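Local coordinates for protein sulfatase (Bacteroides fragilis CAG:558, PDB 6USS) that binds a calcium ion and, as a gut bacterial member of the sulfatase family, probably hydrolyses aryl sulfate esters, at residues 198-204 and 225-231; 232-236 and 257-261; 262-268 and 287-292. The protein carries 1 engineered substitution. One frame throughout, in Å; residues are numbered along the deposited sequence.

Interaction 1: residues 198-204 and 225-231; sequences YLGENNY and WGTDTFV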
# COMPACT_ATOMS: atom_id res chain seq x y z
N TYR A 198 11.54 12.07 -20.98
CA TYR A 198 10.91 13.10 -20.17
C TYR A 198 9.65 13.67 -20.82
O TYR A 198 8.90 14.41 -20.16
CB TYR A 198 11.89 14.26 -19.93
CG TYR A 198 13.02 14.02 -18.96
CD1 TYR A 198 14.14 13.27 -19.32
CD2 TYR A 198 13.00 14.60 -17.68
CE1 TYR A 198 15.20 13.07 -18.42
CE2 TYR A 198 14.04 14.41 -16.78
CZ TYR A 198 15.14 13.64 -17.15
OH TYR A 198 16.19 13.45 -16.25
N LEU A 199 9.39 13.35 -22.09
CA LEU A 199 8.40 14.06 -22.90
C LEU A 199 7.05 13.36 -22.83
O LEU A 199 6.94 12.17 -23.18
CB LEU A 199 8.87 14.16 -24.35
CG LEU A 199 10.19 14.91 -24.52
CD1 LEU A 199 10.62 14.94 -25.97
CD2 LEU A 199 10.06 16.33 -23.99
N GLY A 200 6.02 14.11 -22.41
CA GLY A 200 4.66 13.61 -22.51
C GLY A 200 4.25 13.31 -23.93
O GLY A 200 3.42 12.42 -24.18
N GLU A 201 4.83 14.03 -24.89
CA GLU A 201 4.62 13.69 -26.29
C GLU A 201 5.07 12.27 -26.58
O GLU A 201 4.51 11.62 -27.47
CB GLU A 201 5.34 14.69 -27.19
CG GLU A 201 4.92 16.15 -26.98
CD GLU A 201 5.82 16.89 -25.97
OE1 GLU A 201 6.40 16.23 -25.07
OE2 GLU A 201 5.94 18.14 -26.09
N ASN A 202 6.07 11.77 -25.86
CA ASN A 202 6.52 10.40 -26.05
C ASN A 202 5.92 9.43 -25.04
O ASN A 202 6.42 8.31 -24.91
CB ASN A 202 8.05 10.33 -25.99
CG ASN A 202 8.71 11.06 -27.15
OD1 ASN A 202 8.10 11.27 -28.20
ND2 ASN A 202 9.97 11.45 -26.96
N ASN A 203 4.87 9.84 -24.34
CA ASN A 203 4.21 9.00 -23.33
C ASN A 203 5.19 8.54 -22.25
O ASN A 203 4.96 7.50 -21.62
CB ASN A 203 3.53 7.77 -23.94
CG ASN A 203 2.58 8.11 -25.07
OD1 ASN A 203 2.01 9.20 -25.12
ND2 ASN A 203 2.40 7.17 -25.99
N TYR A 204 6.27 9.29 -22.05
CA TYR A 204 7.35 8.91 -21.14
C TYR A 204 7.89 7.51 -21.43
O TYR A 204 8.39 6.82 -20.54
CB TYR A 204 6.91 9.02 -19.67
CG TYR A 204 6.18 10.31 -19.41
CD1 TYR A 204 6.83 11.53 -19.57
CD2 TYR A 204 4.84 10.32 -19.04
CE1 TYR A 204 6.16 12.74 -19.36
CE2 TYR A 204 4.16 11.53 -18.82
CZ TYR A 204 4.83 12.73 -18.99
OH TYR A 204 4.18 13.93 -18.79
N TRP A 225 -0.23 11.72 -21.22
CA TRP A 225 0.32 11.22 -22.48
C TRP A 225 -0.13 12.11 -23.63
O TRP A 225 -1.26 12.58 -23.66
CB TRP A 225 -0.14 9.78 -22.74
CG TRP A 225 0.45 8.75 -21.85
CD1 TRP A 225 1.28 8.96 -20.79
CD2 TRP A 225 0.24 7.33 -21.92
NE1 TRP A 225 1.60 7.76 -20.20
CE2 TRP A 225 0.97 6.75 -20.87
CE3 TRP A 225 -0.50 6.50 -22.77
CZ2 TRP A 225 0.99 5.38 -20.65
CZ3 TRP A 225 -0.49 5.15 -22.55
CH2 TRP A 225 0.25 4.60 -21.50
N GLY A 226 0.78 12.33 -24.57
CA GLY A 226 0.43 13.13 -25.72
C GLY A 226 0.18 14.59 -25.43
O GLY A 226 -0.35 15.29 -26.29
N THR A 227 0.52 15.07 -24.24
CA THR A 227 0.57 16.49 -23.95
C THR A 227 2.03 16.93 -23.93
O THR A 227 2.95 16.11 -24.05
CB THR A 227 -0.12 16.81 -22.62
OG1 THR A 227 0.73 16.46 -21.52
CG2 THR A 227 -1.41 16.02 -22.50
N ASP A 228 2.25 18.23 -23.78
CA ASP A 228 3.61 18.73 -23.61
C ASP A 228 4.00 18.88 -22.14
O ASP A 228 4.81 19.76 -21.80
CB ASP A 228 3.81 20.05 -24.37
CG ASP A 228 3.01 21.22 -23.78
OD1 ASP A 228 2.14 20.99 -22.90
OD2 ASP A 228 3.28 22.37 -24.19
N THR A 229 3.45 18.06 -21.25
CA THR A 229 3.85 18.08 -19.84
C THR A 229 5.17 17.31 -19.68
O THR A 229 5.20 16.08 -19.84
CB THR A 229 2.75 17.49 -18.95
OG1 THR A 229 1.50 18.16 -19.19
CG2 THR A 229 3.11 17.65 -17.48
N PHE A 230 6.25 18.04 -19.42
CA PHE A 230 7.53 17.46 -19.00
C PHE A 230 7.34 16.64 -17.72
O PHE A 230 6.56 17.00 -16.84
CB PHE A 230 8.55 18.58 -18.78
CG PHE A 230 9.97 18.21 -19.12
CD1 PHE A 230 10.35 18.02 -20.44
CD2 PHE A 230 10.92 18.05 -18.12
CE1 PHE A 230 11.66 17.68 -20.76
CE2 PHE A 230 12.21 17.71 -18.43
CZ PHE A 230 12.59 17.52 -19.76
N VAL A 231 8.08 15.52 -17.60
CA VAL A 231 7.74 14.53 -16.57
C VAL A 231 7.92 15.10 -15.17
O VAL A 231 7.14 14.80 -14.26
CB VAL A 231 8.55 13.22 -16.76
CG1 VAL A 231 10.00 13.38 -16.38
CG2 VAL A 231 7.91 12.12 -15.92
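Gly200 O is gripped from two sides: Gly226 N reaches it across the contact at 2.7 Å, tilted well out of the carbonyl plane, and Asn203 N comes from the opposite face of that plane. A second shared acceptor is Thr229 O, which takes the Tyr204 hydroxyl (OH to O 2.6 Å) together with a weak bond from Gly200 N. This oxygen lies at the edge of the Tyr204 ring, while Val231 CG2 packs over one face of that ring. Both segments belong to the long irregular connection between strand 185-187 and helix 231-247 of the sulfatase fold. Phe230 occupies the N-cap position of that helix, preceded by an ST turn in which Thr227 OG1, also hydrogen-bonded to Tyr224 O, receives Thr229 N. Tyr198 and Phe230 have nearly parallel planes (22°), but the rings are slid apart and barely overlap. Tyr198 CB is what lies over the Phe230 face, 3.7 Å from the ring centroid in a CH-pi contact, while Tyr198 CD2 touches Phe230 CE2. Val231 holds CG1 between its backbone N and carbonyl carbon (chi1 73°), which sets that methyl 3.5 Å from Tyr198 CD2. Asn203 CB sits squarely over the five-membered ring of Trp225, its amide stacked at 27° to the indole.

Interaction 2: residues 232-236 and 257-261; sequences SEALT and MAHYA
The His259 ring meets helix 231-247 with its edge: Ser232 O lies in the ring plane, 3.9 Å from His259 CE1, and Thr236 OG1 is also near that plane. Water 1 occupies another part of the same edge, 2.7 Å from His259 ND1, and Phe39 packs against the ring with the two planes inclined at about 60°. Tyr260 likewise presents an edge, its CD2 3.9 Å from Leu235 CD1, with the two side chains crossing at roughly a right angle.

No direct hydrogen bond joins the segments, and the polar link runs through water 1. It accepts from Ala261 N at 3.1 Å and also bonds Ser232 OG and His259 ND1, so one solvent molecule ties the first turn of the helix to the loop that follows the strand. The other imidazole nitrogen, His259 NE2, bonds Ser298 OG of helix 283-308, and the ring is thereby held from two directions. Strands 159-164 and 253-258 are parallel neighbours in the large mixed sheet, and helix 231-247 lies on the connection between them, part of the alpha/beta core of the alkaline phosphatase-like sulfatase fold.

Within the helix, Thr236 OG1 donates to Ser232 O at 2.7 Å, close to the line of the carbonyl bond (161°), and the same oxygen takes Thr236 N. Thr236 OG1 also bonds Ser298 OG, so that serine joins both residues. Met257 extends with CG anti to its backbone N (chi1 -173°) and then bends at chi2, carrying CE to 3.7 Å from Leu235 O and 4.0 Å from Leu235 CB.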
# COMPACT_ATOMS: atom_id res chain seq x y z
N SER A 232 8.95 15.95 -14.96
CA SER A 232 9.13 16.62 -13.68
C SER A 232 7.94 17.49 -13.33
O SER A 232 7.64 17.68 -12.14
CB SER A 232 10.40 17.48 -13.70
OG SER A 232 11.47 16.79 -14.33
N GLU A 233 7.28 18.06 -14.34
CA GLU A 233 6.06 18.83 -14.11
C GLU A 233 4.91 17.90 -13.73
O GLU A 233 4.18 18.14 -12.76
CB GLU A 233 5.70 19.66 -15.35
CG GLU A 233 4.50 20.60 -15.21
CD GLU A 233 4.64 21.61 -14.06
OE1 GLU A 233 5.77 22.04 -13.75
OE2 GLU A 233 3.60 21.97 -13.45
N ALA A 234 4.75 16.80 -14.49
CA ALA A 234 3.72 15.82 -14.18
C ALA A 234 3.87 15.30 -12.76
O ALA A 234 2.88 15.16 -12.02
CB ALA A 234 3.77 14.66 -15.17
N LEU A 235 5.10 14.99 -12.35
CA LEU A 235 5.33 14.48 -11.01
C LEU A 235 4.92 15.50 -9.96
O LEU A 235 4.31 15.14 -8.94
CB LEU A 235 6.80 14.08 -10.84
CG LEU A 235 7.26 12.88 -11.67
CD1 LEU A 235 8.73 12.53 -11.39
CD2 LEU A 235 6.35 11.68 -11.39
N THR A 236 5.24 16.78 -10.19
CA THR A 236 4.87 17.82 -9.24
C THR A 236 3.36 17.97 -9.13
O THR A 236 2.83 18.12 -8.02
CB THR A 236 5.53 19.14 -9.64
OG1 THR A 236 6.92 18.92 -9.90
CG2 THR A 236 5.37 20.15 -8.53
N MET A 257 9.58 12.76 -2.35
CA MET A 257 9.56 13.34 -3.70
C MET A 257 10.88 13.00 -4.37
O MET A 257 11.88 13.69 -4.20
CB MET A 257 9.33 14.84 -3.64
CG MET A 257 9.13 15.49 -4.99
SD MET A 257 7.48 15.12 -5.61
CE MET A 257 7.60 15.73 -7.30
N ALA A 258 10.90 11.91 -5.15
CA ALA A 258 12.13 11.37 -5.73
C ALA A 258 12.08 11.53 -7.25
O ALA A 258 11.54 10.67 -7.95
CB ALA A 258 12.32 9.91 -5.33
N HIS A 259 12.67 12.62 -7.75
CA HIS A 259 12.60 12.95 -9.17
C HIS A 259 13.32 11.93 -10.03
O HIS A 259 14.30 11.30 -9.61
CB HIS A 259 13.20 14.34 -9.42
CG HIS A 259 12.22 15.44 -9.23
ND1 HIS A 259 11.27 15.75 -10.18
CD2 HIS A 259 12.00 16.27 -8.19
CE1 HIS A 259 10.51 16.73 -9.73
NE2 HIS A 259 10.93 17.07 -8.53
N TYR A 260 12.82 11.76 -11.26
CA TYR A 260 13.61 11.05 -12.26
C TYR A 260 14.70 11.96 -12.83
O TYR A 260 15.77 11.46 -13.21
CB TYR A 260 12.71 10.51 -13.37
CG TYR A 260 11.97 9.27 -12.95
CD1 TYR A 260 12.60 8.04 -12.95
CD2 TYR A 260 10.65 9.34 -12.55
CE1 TYR A 260 11.93 6.91 -12.55
CE2 TYR A 260 9.96 8.21 -12.14
CZ TYR A 260 10.61 6.98 -12.15
OH TYR A 260 9.96 5.82 -11.76
N ALA A 261 14.44 13.26 -12.91
CA ALA A 261 15.49 14.24 -13.20
C ALA A 261 16.59 14.14 -12.15
O ALA A 261 16.31 13.95 -10.97
CB ALA A 261 14.89 15.64 -13.22
O HOH W 1 11.50 14.20 -12.34

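Interaction 3: residues 262-268 and 287-292; sequences IHVPIDK and AYAALI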
# COMPACT_ATOMS: atom_id res chain seq x y z
N ILE A 262 17.85 14.28 -12.57
CA ILE A 262 18.24 14.74 -13.90
C ILE A 262 18.95 13.63 -14.68
O ILE A 262 19.99 13.86 -15.32
CB ILE A 262 19.13 15.98 -13.77
CG1 ILE A 262 20.30 15.68 -12.82
CG2 ILE A 262 18.30 17.16 -13.28
CD1 ILE A 262 21.24 16.87 -12.56
N HIS A 263 18.38 12.43 -14.61
CA HIS A 263 18.92 11.22 -15.21
C HIS A 263 18.94 11.35 -16.74
O HIS A 263 18.19 12.13 -17.33
CB HIS A 263 18.07 10.02 -14.79
CG HIS A 263 18.76 8.70 -14.93
ND1 HIS A 263 18.74 7.97 -16.10
CD2 HIS A 263 19.50 7.98 -14.05
CE1 HIS A 263 19.44 6.86 -15.93
NE2 HIS A 263 19.91 6.84 -14.70
N VAL A 264 19.81 10.57 -17.37
CA VAL A 264 19.82 10.51 -18.83
C VAL A 264 18.59 9.74 -19.30
O VAL A 264 18.00 8.99 -18.51
CB VAL A 264 21.12 9.88 -19.37
CG1 VAL A 264 22.31 10.80 -19.07
CG2 VAL A 264 21.32 8.43 -18.87
N PRO A 265 18.13 9.92 -20.56
CA PRO A 265 18.70 10.83 -21.57
C PRO A 265 18.32 12.28 -21.27
O PRO A 265 17.26 12.52 -20.69
CB PRO A 265 18.05 10.36 -22.86
CG PRO A 265 16.70 9.89 -22.41
CD PRO A 265 16.91 9.26 -21.06
N ILE A 266 19.17 13.23 -21.66
CA ILE A 266 18.96 14.64 -21.29
C ILE A 266 18.05 15.24 -22.36
O ILE A 266 18.49 15.92 -23.29
CB ILE A 266 20.29 15.39 -21.15
CG1 ILE A 266 21.28 14.59 -20.29
CG2 ILE A 266 20.06 16.79 -20.58
CD1 ILE A 266 20.77 14.24 -18.89
N ASP A 267 16.75 14.99 -22.22
CA ASP A 267 15.77 15.58 -23.13
C ASP A 267 15.67 17.09 -22.92
O ASP A 267 15.91 17.59 -21.82
CB ASP A 267 14.39 14.95 -22.93
CG ASP A 267 14.31 13.52 -23.46
OD1 ASP A 267 14.98 13.21 -24.47
OD2 ASP A 267 13.56 12.71 -22.87
N LYS A 268 15.30 17.81 -23.97
CA LYS A 268 15.19 19.26 -23.88
C LYS A 268 13.84 19.66 -23.29
O LYS A 268 12.79 19.20 -23.75
CB LYS A 268 15.35 19.91 -25.26
CG LYS A 268 16.80 19.99 -25.73
CD LYS A 268 16.89 19.80 -27.23
CE LYS A 268 18.27 19.30 -27.63
NZ LYS A 268 19.01 20.43 -28.23
N ALA A 287 20.66 21.83 -22.37
CA ALA A 287 19.68 20.84 -21.95
C ALA A 287 19.90 20.41 -20.50
O ALA A 287 18.93 20.20 -19.76
CB ALA A 287 19.70 19.63 -22.89
N TYR A 288 21.15 20.26 -20.07
CA TYR A 288 21.39 19.91 -18.67
C TYR A 288 20.87 21.01 -17.76
O TYR A 288 20.10 20.75 -16.82
CB TYR A 288 22.89 19.66 -18.43
CG TYR A 288 23.20 18.80 -17.20
CD1 TYR A 288 22.81 17.46 -17.13
CD2 TYR A 288 23.91 19.32 -16.12
CE1 TYR A 288 23.11 16.67 -16.01
CE2 TYR A 288 24.22 18.54 -15.01
CZ TYR A 288 23.81 17.22 -14.96
OH TYR A 288 24.11 16.46 -13.85
N ALA A 289 21.26 22.26 -18.03
CA ALA A 289 20.79 23.40 -17.24
C ALA A 289 19.27 23.43 -17.16
O ALA A 289 18.70 23.77 -16.11
CB ALA A 289 21.31 24.70 -17.84
N ALA A 290 18.60 23.08 -18.26
CA ALA A 290 17.14 23.10 -18.28
C ALA A 290 16.56 21.99 -17.41
O ALA A 290 15.53 22.20 -16.74
CB ALA A 290 16.65 23.00 -19.72
N LEU A 291 17.19 20.81 -17.37
CA LEU A 291 16.77 19.78 -16.43
C LEU A 291 16.91 20.26 -14.99
O LEU A 291 16.02 20.04 -14.16
CB LEU A 291 17.58 18.50 -16.63
CG LEU A 291 17.29 17.68 -17.87
CD1 LEU A 291 17.83 16.23 -17.74
CD2 LEU A 291 15.80 17.72 -18.16
N ILE A 292 18.03 20.92 -14.69
CA ILE A 292 18.29 21.42 -13.34
C ILE A 292 17.23 22.42 -12.93
O ILE A 292 16.75 22.41 -11.80
CB ILE A 292 19.71 22.01 -13.27
CG1 ILE A 292 20.76 20.89 -13.23
CG2 ILE A 292 19.85 22.96 -12.09
CD1 ILE A 292 22.16 21.36 -13.58
O HOH W 2 16.25 19.96 -20.64
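Residues 262-268 loop against one side of helix 283-308, meeting it where Ile262 faces Leu291 (CA to CA 5.8 Å) and again where Lys268 faces Ala287; between these points lie a cis peptide before Pro265 and an inverse gamma turn centred on Ile266. A further cis peptide precedes Ile262. Ile262 reaches the helix with both branches. Its CG1 sits between the backbone N and the carbonyl carbon (chi1 53°), and this branch carries CD1 to the phenol end of Tyr288, 3.2 Å from OH. The other branch, CG2, presses on Leu291 CB at 3.7 Å.

Ile266 supplies the second apolar wedge. Its CG2 lies 3.7 Å from Ala287 CB and equally close to Leu291 CD1, while CD1 approaches the edge of the Tyr288 ring. Leu291 therefore sits between the two isoleucines, one methyl turned to Ile266 and the other, CD2, 3.7 Å from Asp267 O. The joined parts are the loop leaving strand 253-258 of the alpha/beta sulfatase core and the long helix 283-308; that loop also carries His263, whose side chain touches the calcium ligands Asp42 and Asp43. His263 ND1 donates within the plane of the Val264 carbonyl, on a lone pair, and the bond is fairly straight (159°), which restrains the rotation of the imidazole.

Where the main chains approach without a direct bond, water 2 bridges them, donating to Asp267 O at 2.7 Å and to Ala287 O at 2.8 Å. Ala287 O also keeps its helical bond from Leu291 N. The Tyr288 hydroxyl has its polar partner in Asp48, and Arg333 makes a cation-pi contact with the ring.

The three interactions follow in series along the chain inside the sulfatase fold, with centres 13 to 14 Å apart on the same side of the chain's centre. Interaction 1 ends at the start of helix 231-247, on which interaction 2 begins; strand 253-258 then runs into the loop of interaction 3, which rests on helix 283-308. Tyr198 joins the first to the third: its OH probably bonds His263 O (2.6 Å) and its N Asp267 OD2 (2.8 Å). Of the side chains, Tyr198 lies about 10 Å, Tyr260 about 9 Å and His263 about 5 Å from the calcium ion held by Asp42, Asp43, the engineered Cys88, Asp322 and Asn323, so interaction 3 comes nearest to it.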